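Local coordinates for protein GH26C (Muricauda sp. MAR_2010_75, PDB 6Q78) that probably hydrolyses internal beta-1,4-mannosidic linkages of mannans, as a glycoside hydrolase of family 26, at residues Gly84-Phe89 with Met371-Tyr376; Gly111-Asp116 with Asp142-Ala147; Arg312-Leu317 with Leu360-Val365. One frame throughout, in Å; residues are numbered along the deposited sequence.

Contact 1 of 3, residues Gly84-Phe89 with Met371-Tyr376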
loop_
_atom_site.group_PDB
_atom_site.type_symbol
_atom_site.label_atom_id
_atom_site.label_comp_id
_atom_site.label_asym_id
_atom_site.label_seq_id
_atom_site.Cartn_x
_atom_site.Cartn_y
_atom_site.Cartn_z
ATOM N N GLY A 84 7.917 5.451 2.494
ATOM C CA GLY A 84 6.941 5.772 3.518
ATOM C C GLY A 84 6.800 4.706 4.587
ATOM O O GLY A 84 7.571 3.739 4.645
ATOM N N GLN A 85 5.806 4.870 5.461
ATOM C CA GLN A 85 5.606 3.930 6.558
ATOM C C GLN A 85 4.131 3.913 6.958
ATOM O O GLN A 85 3.457 4.965 7.001
ATOM C CB GLN A 85 6.520 4.258 7.761
ATOM C CG GLN A 85 6.394 3.271 8.924
ATOM C CD GLN A 85 7.638 3.287 9.830
ATOM O OE1 GLN A 85 8.357 4.286 9.925
ATOM N NE2 GLN A 85 7.889 2.173 10.494
ATOM N N GLN A 86 3.652 2.709 7.251
ATOM C CA GLN A 86 2.281 2.518 7.729
ATOM C C GLN A 86 2.113 3.243 9.065
ATOM O O GLN A 86 2.956 3.112 9.960
ATOM C CB GLN A 86 2.034 1.018 7.926
ATOM C CG GLN A 86 0.601 0.659 8.248
ATOM C CD GLN A 86 -0.306 0.747 7.042
ATOM O OE1 GLN A 86 0.132 0.956 5.929
ATOM N NE2 GLN A 86 -1.614 0.565 7.288
ATOM N N ASP A 87 1.006 3.986 9.201
ATOM C CA ASP A 87 0.644 4.634 10.470
ATOM C C ASP A 87 1.763 5.500 11.036
ATOM O O ASP A 87 1.981 5.577 12.253
ATOM C CB ASP A 87 0.136 3.605 11.489
ATOM C CG ASP A 87 -1.160 2.953 11.046
ATOM O OD1 ASP A 87 -1.949 3.584 10.346
ATOM O OD2 ASP A 87 -1.395 1.782 11.401
ATOM N N ALA A 88 2.477 6.182 10.145
ATOM C CA ALA A 88 3.656 6.935 10.591
ATOM C C ALA A 88 3.294 8.027 11.604
ATOM O O ALA A 88 4.150 8.412 12.410
ATOM C CB ALA A 88 4.360 7.550 9.386
ATOM N N PHE A 89 2.075 8.578 11.552
ATOM C CA PHE A 89 1.689 9.667 12.455
ATOM C C PHE A 89 0.927 9.212 13.706
ATOM O O PHE A 89 0.609 10.068 14.549
ATOM C CB PHE A 89 0.888 10.730 11.691
ATOM C CG PHE A 89 1.628 11.344 10.510
ATOM C CD1 PHE A 89 2.945 11.749 10.616
ATOM C CD2 PHE A 89 0.970 11.532 9.311
ATOM C CE1 PHE A 89 3.616 12.303 9.532
ATOM C CE2 PHE A 89 1.635 12.089 8.211
ATOM C CZ PHE A 89 2.970 12.472 8.334
ATOM N N MET A 371 7.133 1.006 1.064
ATOM C CA MET A 371 6.580 1.336 2.378
ATOM C C MET A 371 6.947 0.287 3.416
ATOM O O MET A 371 6.775 -0.915 3.190
ATOM C CB MET A 371 5.054 1.453 2.297
ATOM C CG MET A 371 4.399 2.087 3.561
ATOM S SD MET A 371 2.622 1.807 3.590
ATOM C CE MET A 371 2.522 0.055 4.017
ATOM N N PHE A 372 7.424 0.762 4.561
ATOM C CA PHE A 372 7.654 -0.069 5.728
ATOM C C PHE A 372 6.351 -0.266 6.497
ATOM O O PHE A 372 5.466 0.608 6.505
ATOM C CB PHE A 372 8.641 0.666 6.639
ATOM C CG PHE A 372 10.033 0.749 6.064
ATOM C CD1 PHE A 372 10.849 -0.370 6.055
ATOM C CD2 PHE A 372 10.529 1.941 5.523
ATOM C CE1 PHE A 372 12.137 -0.318 5.513
ATOM C CE2 PHE A 372 11.831 1.984 5.005
ATOM C CZ PHE A 372 12.624 0.857 5.001
ATOM N N TRP A 373 6.229 -1.428 7.149
ATOM C CA TRP A 373 5.127 -1.600 8.081
ATOM C C TRP A 373 5.339 -0.709 9.307
ATOM O O TRP A 373 6.355 -0.026 9.433
ATOM C CB TRP A 373 4.914 -3.085 8.423
ATOM C CG TRP A 373 3.531 -3.370 8.897
ATOM C CD1 TRP A 373 3.176 -3.901 10.108
ATOM C CD2 TRP A 373 2.295 -3.140 8.183
ATOM N NE1 TRP A 373 1.809 -3.997 10.207
ATOM C CE2 TRP A 373 1.242 -3.548 9.042
ATOM C CE3 TRP A 373 1.985 -2.645 6.908
ATOM C CZ2 TRP A 373 -0.108 -3.459 8.674
ATOM C CZ3 TRP A 373 0.636 -2.552 6.543
ATOM C CH2 TRP A 373 -0.388 -2.955 7.432
ATOM N N TYR A 374 4.367 -0.690 10.213
ATOM C CA TYR A 374 4.446 0.231 11.342
ATOM C C TYR A 374 5.472 -0.218 12.389
ATOM O O TYR A 374 5.817 -1.405 12.516
ATOM C CB TYR A 374 3.083 0.525 11.981
ATOM C CG TYR A 374 2.179 -0.630 12.349
ATOM C CD1 TYR A 374 2.546 -1.576 13.300
ATOM C CD2 TYR A 374 0.918 -0.736 11.767
ATOM C CE1 TYR A 374 1.658 -2.615 13.665
ATOM C CE2 TYR A 374 0.046 -1.753 12.125
ATOM C CZ TYR A 374 0.418 -2.665 13.056
ATOM O OH TYR A 374 -0.466 -3.689 13.403
ATOM N N ASN A 375 5.933 0.754 13.170
ATOM C CA ASN A 375 6.621 0.481 14.436
ATOM C C ASN A 375 5.586 0.421 15.543
ATOM O O ASN A 375 4.614 1.171 15.518
ATOM C CB ASN A 375 7.574 1.640 14.753
ATOM C CG ASN A 375 8.797 1.702 13.834
ATOM O OD1 ASN A 375 9.126 0.762 13.110
ATOM N ND2 ASN A 375 9.490 2.849 13.883
ATOM N N TYR A 376 5.784 -0.475 16.512
ATOM C CA TYR A 376 4.751 -0.669 17.524
ATOM C C TYR A 376 5.360 -1.295 18.770
ATOM O O TYR A 376 6.024 -2.328 18.679
ATOM C CB TYR A 376 3.674 -1.616 16.958
ATOM C CG TYR A 376 2.536 -1.898 17.913
ATOM C CD1 TYR A 376 1.535 -0.965 18.125
ATOM C CD2 TYR A 376 2.467 -3.096 18.595
ATOM C CE1 TYR A 376 0.487 -1.225 19.007
ATOM C CE2 TYR A 376 1.432 -3.362 19.469
ATOM C CZ TYR A 376 0.446 -2.423 19.662
ATOM O OH TYR A 376 -0.586 -2.703 20.536
HETATM O O HOH W 1 4.704 3.437 12.317
#

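Contact 2 of 3, residues Gly111-Asp116 with Asp142-Ala147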
loop_
_atom_site.group_PDB
_atom_site.type_symbol
_atom_site.label_atom_id
_atom_site.label_comp_id
_atom_site.label_asym_id
_atom_site.label_seq_id
_atom_site.Cartn_x
_atom_site.Cartn_y
_atom_site.Cartn_z
ATOM N N GLY A 111 7.843 10.213 2.955
ATOM C CA GLY A 111 7.151 10.792 1.802
ATOM C C GLY A 111 5.796 10.197 1.513
ATOM O O GLY A 111 5.080 10.653 0.617
ATOM N N LEU A 112 5.423 9.166 2.265
ATOM C CA LEU A 112 4.193 8.418 2.035
ATOM C C LEU A 112 3.669 7.902 3.369
ATOM O O LEU A 112 4.448 7.510 4.246
ATOM C CB LEU A 112 4.446 7.273 1.036
ATOM C CG LEU A 112 3.364 6.236 0.772
ATOM C CD1 LEU A 112 3.585 5.708 -0.643
ATOM C CD2 LEU A 112 3.444 5.135 1.743
ATOM N N LEU A 113 2.353 7.942 3.515
ATOM C CA LEU A 113 1.667 7.437 4.697
ATOM C C LEU A 113 0.770 6.267 4.307
ATOM O O LEU A 113 -0.027 6.391 3.373
ATOM C CB LEU A 113 0.792 8.532 5.291
ATOM C CG LEU A 113 -0.105 8.098 6.470
ATOM C CD1 LEU A 113 0.796 7.649 7.634
ATOM C CD2 LEU A 113 -1.064 9.192 6.882
ATOM N N GLY A 114 0.897 5.155 5.023
ATOM C CA GLY A 114 0.002 4.009 4.859
ATOM C C GLY A 114 -1.063 4.039 5.939
ATOM O O GLY A 114 -0.776 4.291 7.110
ATOM N N SER A 115 -2.307 3.798 5.521
ATOM C CA SER A 115 -3.445 3.657 6.447
ATOM C C SER A 115 -4.249 2.417 6.071
ATOM O O SER A 115 -3.945 1.723 5.094
ATOM C CB SER A 115 -4.373 4.876 6.309
ATOM O OG SER A 115 -3.629 6.039 6.754
ATOM N N ASP A 116 -5.281 2.120 6.869
ATOM C CA ASP A 116 -6.022 0.857 6.718
ATOM C C ASP A 116 -7.502 1.169 6.828
ATOM O O ASP A 116 -7.926 1.906 7.723
ATOM C CB ASP A 116 -5.592 -0.109 7.833
ATOM C CG ASP A 116 -5.962 -1.583 7.558
ATOM O OD1 ASP A 116 -7.012 -1.886 6.927
ATOM O OD2 ASP A 116 -5.203 -2.466 8.075
ATOM N N ASP A 142 -7.794 12.503 9.978
ATOM C CA ASP A 142 -6.926 13.637 10.303
ATOM C C ASP A 142 -5.484 13.399 9.831
ATOM O O ASP A 142 -4.848 14.320 9.298
ATOM C CB ASP A 142 -6.923 13.861 11.801
ATOM C CG ASP A 142 -8.213 14.510 12.310
ATOM O OD1 ASP A 142 -9.082 14.922 11.488
ATOM O OD2 ASP A 142 -8.351 14.607 13.539
ATOM N N ASP A 143 -4.963 12.177 9.984
ATOM C CA ASP A 143 -3.582 11.907 9.565
ATOM C C ASP A 143 -3.454 11.945 8.043
ATOM O O ASP A 143 -2.451 12.457 7.514
ATOM C CB ASP A 143 -3.133 10.531 10.090
ATOM C CG ASP A 143 -2.869 10.511 11.586
ATOM O OD1 ASP A 143 -2.642 9.377 12.139
ATOM O OD2 ASP A 143 -2.901 11.577 12.217
ATOM N N VAL A 144 -4.476 11.451 7.324
ATOM C CA VAL A 144 -4.458 11.478 5.860
ATOM C C VAL A 144 -4.519 12.917 5.339
ATOM O O VAL A 144 -3.813 13.273 4.374
ATOM C CB VAL A 144 -5.610 10.603 5.331
ATOM C CG1 VAL A 144 -5.908 10.853 3.823
ATOM C CG2 VAL A 144 -5.245 9.126 5.532
ATOM N N LEU A 145 -5.379 13.751 5.939
ATOM C CA LEU A 145 -5.453 15.143 5.502
ATOM C C LEU A 145 -4.161 15.873 5.813
ATOM O O LEU A 145 -3.689 16.680 4.983
ATOM C CB LEU A 145 -6.640 15.873 6.140
ATOM C CG LEU A 145 -8.024 15.308 5.829
ATOM C CD1 LEU A 145 -9.083 16.139 6.605
ATOM C CD2 LEU A 145 -8.300 15.382 4.335
ATOM N N ARG A 146 -3.568 15.613 6.994
ATOM C CA ARG A 146 -2.254 16.171 7.334
ATOM C C ARG A 146 -1.217 15.756 6.297
ATOM O O ARG A 146 -0.435 16.585 5.789
ATOM C CB ARG A 146 -1.841 15.644 8.712
ATOM C CG ARG A 146 -0.343 15.789 9.089
ATOM C CD ARG A 146 -0.153 15.360 10.543
ATOM N NE ARG A 146 1.229 15.248 10.968
ATOM C CZ ARG A 146 1.590 14.739 12.140
ATOM N NH1 ARG A 146 0.662 14.276 12.973
ATOM N NH2 ARG A 146 2.876 14.675 12.472
ATOM N N ALA A 147 -1.205 14.465 5.950
ATOM C CA ALA A 147 -0.250 13.989 4.952
ATOM C C ALA A 147 -0.446 14.709 3.622
ATOM O O ALA A 147 0.526 15.187 3.011
ATOM C CB ALA A 147 -0.392 12.466 4.772
#

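Contact 3 of 3, residues Arg312-Leu317 with Leu360-Val365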
loop_
_atom_site.group_PDB
_atom_site.type_symbol
_atom_site.label_atom_id
_atom_site.label_comp_id
_atom_site.label_asym_id
_atom_site.label_seq_id
_atom_site.Cartn_x
_atom_site.Cartn_y
_atom_site.Cartn_z
ATOM N N ARG A 312 16.893 -12.899 -4.596
ATOM C CA ARG A 312 15.490 -13.236 -4.846
ATOM C C ARG A 312 14.613 -11.988 -4.831
ATOM O O ARG A 312 13.762 -11.808 -5.705
ATOM C CB ARG A 312 14.981 -14.248 -3.810
ATOM C CG ARG A 312 15.689 -15.572 -3.884
ATOM C CD ARG A 312 14.958 -16.663 -3.092
ATOM N NE ARG A 312 14.698 -16.320 -1.686
ATOM C CZ ARG A 312 15.486 -16.642 -0.656
ATOM N NH1 ARG A 312 16.629 -17.271 -0.845
ATOM N NH2 ARG A 312 15.122 -16.303 0.575
ATOM N N ALA A 313 14.782 -11.130 -3.821
ATOM C CA ALA A 313 13.939 -9.937 -3.734
ATOM C C ALA A 313 14.117 -9.042 -4.954
ATOM O O ALA A 313 13.143 -8.511 -5.497
ATOM C CB ALA A 313 14.243 -9.156 -2.451
ATOM N N ASN A 314 15.357 -8.865 -5.406
ATOM C CA ASN A 314 15.584 -8.044 -6.590
ATOM C C ASN A 314 14.985 -8.678 -7.844
ATOM O O ASN A 314 14.397 -7.972 -8.685
ATOM C CB ASN A 314 17.083 -7.831 -6.766
ATOM C CG ASN A 314 17.422 -6.994 -7.980
ATOM O OD1 ASN A 314 18.016 -7.500 -8.939
ATOM N ND2 ASN A 314 17.051 -5.707 -7.948
ATOM N N GLN A 315 15.144 -9.986 -8.004
ATOM C CA GLN A 315 14.595 -10.668 -9.176
ATOM C C GLN A 315 13.076 -10.551 -9.222
ATOM O O GLN A 315 12.486 -10.365 -10.298
ATOM C CB GLN A 315 15.016 -12.144 -9.177
ATOM C CG GLN A 315 16.500 -12.307 -9.488
ATOM C CD GLN A 315 17.036 -13.684 -9.195
ATOM O OE1 GLN A 315 16.343 -14.527 -8.643
ATOM N NE2 GLN A 315 18.288 -13.915 -9.566
ATOM N N LYS A 316 12.414 -10.703 -8.071
ATOM C CA LYS A 316 10.969 -10.613 -8.086
ATOM C C LYS A 316 10.528 -9.177 -8.355
ATOM O O LYS A 316 9.601 -8.943 -9.144
ATOM C CB LYS A 316 10.427 -11.157 -6.768
ATOM C CG LYS A 316 10.671 -12.665 -6.581
ATOM C CD LYS A 316 10.396 -13.043 -5.122
ATOM C CE LYS A 316 10.794 -14.497 -4.841
ATOM N NZ LYS A 316 10.467 -14.773 -3.385
ATOM N N LEU A 317 11.205 -8.191 -7.747
ATOM C CA LEU A 317 10.831 -6.800 -8.005
ATOM C C LEU A 317 11.086 -6.416 -9.457
ATOM O O LEU A 317 10.362 -5.557 -9.999
ATOM C CB LEU A 317 11.530 -5.854 -7.018
ATOM C CG LEU A 317 10.924 -4.446 -6.866
ATOM C CD1 LEU A 317 9.450 -4.513 -6.499
ATOM C CD2 LEU A 317 11.694 -3.654 -5.815
ATOM N N LEU A 360 16.113 -2.753 -4.248
ATOM C CA LEU A 360 15.267 -1.721 -4.848
ATOM C C LEU A 360 15.877 -1.068 -6.077
ATOM O O LEU A 360 15.157 -0.372 -6.802
ATOM C CB LEU A 360 14.985 -0.614 -3.825
ATOM C CG LEU A 360 14.174 -1.000 -2.590
ATOM C CD1 LEU A 360 14.080 0.129 -1.558
ATOM C CD2 LEU A 360 12.782 -1.379 -3.038
ATOM N N THR A 361 17.168 -1.269 -6.341
ATOM C CA THR A 361 17.807 -0.500 -7.401
ATOM C C THR A 361 18.588 -1.345 -8.406
ATOM O O THR A 361 18.762 -0.915 -9.545
ATOM C CB THR A 361 18.740 0.586 -6.824
ATOM O OG1 THR A 361 19.780 -0.020 -6.032
ATOM C CG2 THR A 361 17.974 1.577 -5.980
ATOM N N HIS A 362 19.124 -2.498 -8.010
ATOM C CA HIS A 362 20.014 -3.231 -8.909
ATOM C C HIS A 362 19.268 -3.623 -10.171
ATOM O O HIS A 362 18.061 -3.879 -10.147
ATOM C CB HIS A 362 20.505 -4.505 -8.216
ATOM C CG HIS A 362 21.452 -5.327 -9.036
ATOM N ND1 HIS A 362 22.771 -4.975 -9.217
ATOM C CD2 HIS A 362 21.276 -6.496 -9.699
ATOM C CE1 HIS A 362 23.365 -5.882 -9.973
ATOM N NE2 HIS A 362 22.478 -6.815 -10.280
ATOM N N ASN A 363 20.000 -3.690 -11.286
ATOM C CA ASN A 363 19.429 -4.157 -12.545
ATOM C C ASN A 363 18.296 -3.253 -13.024
ATOM O O ASN A 363 17.316 -3.718 -13.616
ATOM C CB ASN A 363 18.985 -5.625 -12.458
ATOM C CG ASN A 363 18.875 -6.293 -13.826
ATOM O OD1 ASN A 363 19.544 -5.892 -14.792
ATOM N ND2 ASN A 363 18.034 -7.321 -13.914
ATOM N N ASP A 364 18.411 -1.952 -12.760
ATOM C CA ASP A 364 17.485 -0.963 -13.330
ATOM C C ASP A 364 16.016 -1.203 -12.948
ATOM O O ASP A 364 15.114 -0.973 -13.749
ATOM C CB ASP A 364 17.661 -0.872 -14.849
ATOM C CG ASP A 364 19.063 -0.438 -15.224
ATOM O OD1 ASP A 364 19.413 0.718 -14.894
ATOM O OD2 ASP A 364 19.819 -1.242 -15.820
ATOM N N VAL A 365 15.770 -1.667 -11.720
ATOM C CA VAL A 365 14.409 -1.669 -11.178
ATOM C C VAL A 365 13.877 -0.234 -11.143
ATOM O O VAL A 365 14.600 0.710 -10.795
ATOM C CB VAL A 365 14.417 -2.314 -9.775
ATOM C CG1 VAL A 365 13.098 -2.065 -9.007
ATOM C CG2 VAL A 365 14.699 -3.834 -9.857
HETATM O O HOH W 2 17.443 -8.690 -11.402
#

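Contact 1 of 3, residues Gly84-Phe89 with Met371-Tyr376
G84 and Q85 pair in parallel with M371 and F372: F372 N donates to G84 O (3.0 Å), and Q86 N donates to F372 O (2.9 Å), nearly straight at 165°. This is the seam where the first and last strands of the (beta/alpha)8 barrel meet. Beyond it a type II turn carries Q85 to A88 away, and the other chain runs on as loop.

The side chain of Q85 follows that loop. Chi1 (-178°) puts CG anti to the backbone N, and the chain beyond is extended; NE2 at its end donates to W373 O at 2.9 Å, in the carbonyl plane. NE2 also makes a weak bond to N375 OD1; the two amides stand nearly perpendicular, and N375 OD1 has a stronger partner in C381 N. Q85 OE1 is hydrogen-bonded to T382. An alanine in place of Q85 would probably leave W373 O and the T382 hydroxyl without their amide partner and let the loop shift.

Q86 lies side by side with W373. Its CG sits over the six-membered ring, 3.8 Å from the centroid, in a CH-pi contact, and a bend at chi2 (75°) brings CD against CZ3 of W373 at 3.5 Å. Q86 OE1 also meets M371 CE at 3.2 Å. Water 1 links Q86 O (3.0 Å) to N375 N.

W373 also lies beside a bound Tris molecule. Q85 holds the backbone of W373 at its carbonyl, while Q86 lies over one face of its ring; this would be consistent with a residue positioned at the edge of a sugar-binding cleft.

Contact 2 of 3, residues Gly111-Asp116 with Asp142-Ala147
L113 reaches A147 and D143 with CG anti to the backbone N (chi1 174°), while S115 holds OG anti to its own carbonyl carbon (chi1 -65°) and beside V144. Both residues belong to strand 112-116, which with helix 132-150 and strand 153-157 forms one beta-alpha-beta unit of the (beta/alpha)8 barrel. The axes of strand 112-116 and helix segment 142-147 run nearly antiparallel (162°), 9.3 Å apart at closest approach.

The packing rests largely on one methyl. L113 CD2 settles between successive turns of the helix, 4.0 Å from A147 CB and equally far from D143 CB. It also lies 3.6 Å from D143 O, a carbonyl already taken by A147 N in the helix, so the methyl covers a satisfied polar atom. L113 CB adds a second touch on A147 CB.

L112, the residue before, turns the other way, into the barrel interior against F369 and M371. F89 fills in beside the contact, packing on L113, D143 and A147 and making a cation-pi contact with R146. One turn back from A147, beside the methyl of L113, CG2 of V144 ends 3.7 Å from S115 OG.

Contact 3 of 3, residues Arg312-Leu317 with Leu360-Val365
N314 and L317 lie one turn apart on helix 306-327, one of the outer helices of the barrel, and face residues 360-365 around the end of helix 351-361. N314 carries the polar half. With CG anti to the backbone N (chi1 180°), its amide extends to H362, and ND2 donates to H362 O at 3.0 Å. The N-H points almost straight at the oxygen (168°), which lies close to the amide plane of N314, although the donor stands well above the plane of the H362 carbonyl. The same ND2 is hydrogen-bonded to A359 O, so one nitrogen bonds two carbonyls, the second just before the segment.

N314 OD1 approaches the rim of the H362 ring in its plane, 3.5 Å from CD2, with amide and ring planes 64° apart. Water 2 donates to OD1 (2.8 Å) and accepts from N363 ND2 (2.9 Å), tying the amide to a second residue of the turn.

In the (beta/alpha)8 fold these helices follow strands 293-298 and 330-336, and residues 360-365 lead back to strand 369-372, at the amino-terminal end of the barrel strands. L360 accordingly packs on F81, where strand 81-86 begins.

The apolar half belongs to L317. Its CD2 meets L360 CD2 at 3.8 Å and V365 CG1 at the same distance, and the side chains of L317 and V365 cross at about a right angle. V365 faces both residues of the helix: its other methyl, CG2, lies 3.6 Å from N314 ND2. On this side of the helix K318 NZ also hydrogen-bonds to N363 O.

Contacts 1 and 2 are neighbours in one sheet, their centres about 10 Å apart. Strands 81-86 and 112-116 join them directly, with D87 N bonded to G114 O at 2.8 Å, and contact 2 is nested in the loop that contact 1 closes. Contact 1 lies at the carboxyl ends of the strands, where family 26 enzymes have their active site, and a Tris molecule, probably from the crystallisation liquor, lies about 3 Å from the side chain of W373. Contact 3 is far from there, its centre about 22 Å from that of contact 1 and 27 Å from that of contact 2. It touches neither, though helix 351-361 leads into strand 369-372 of contact 1.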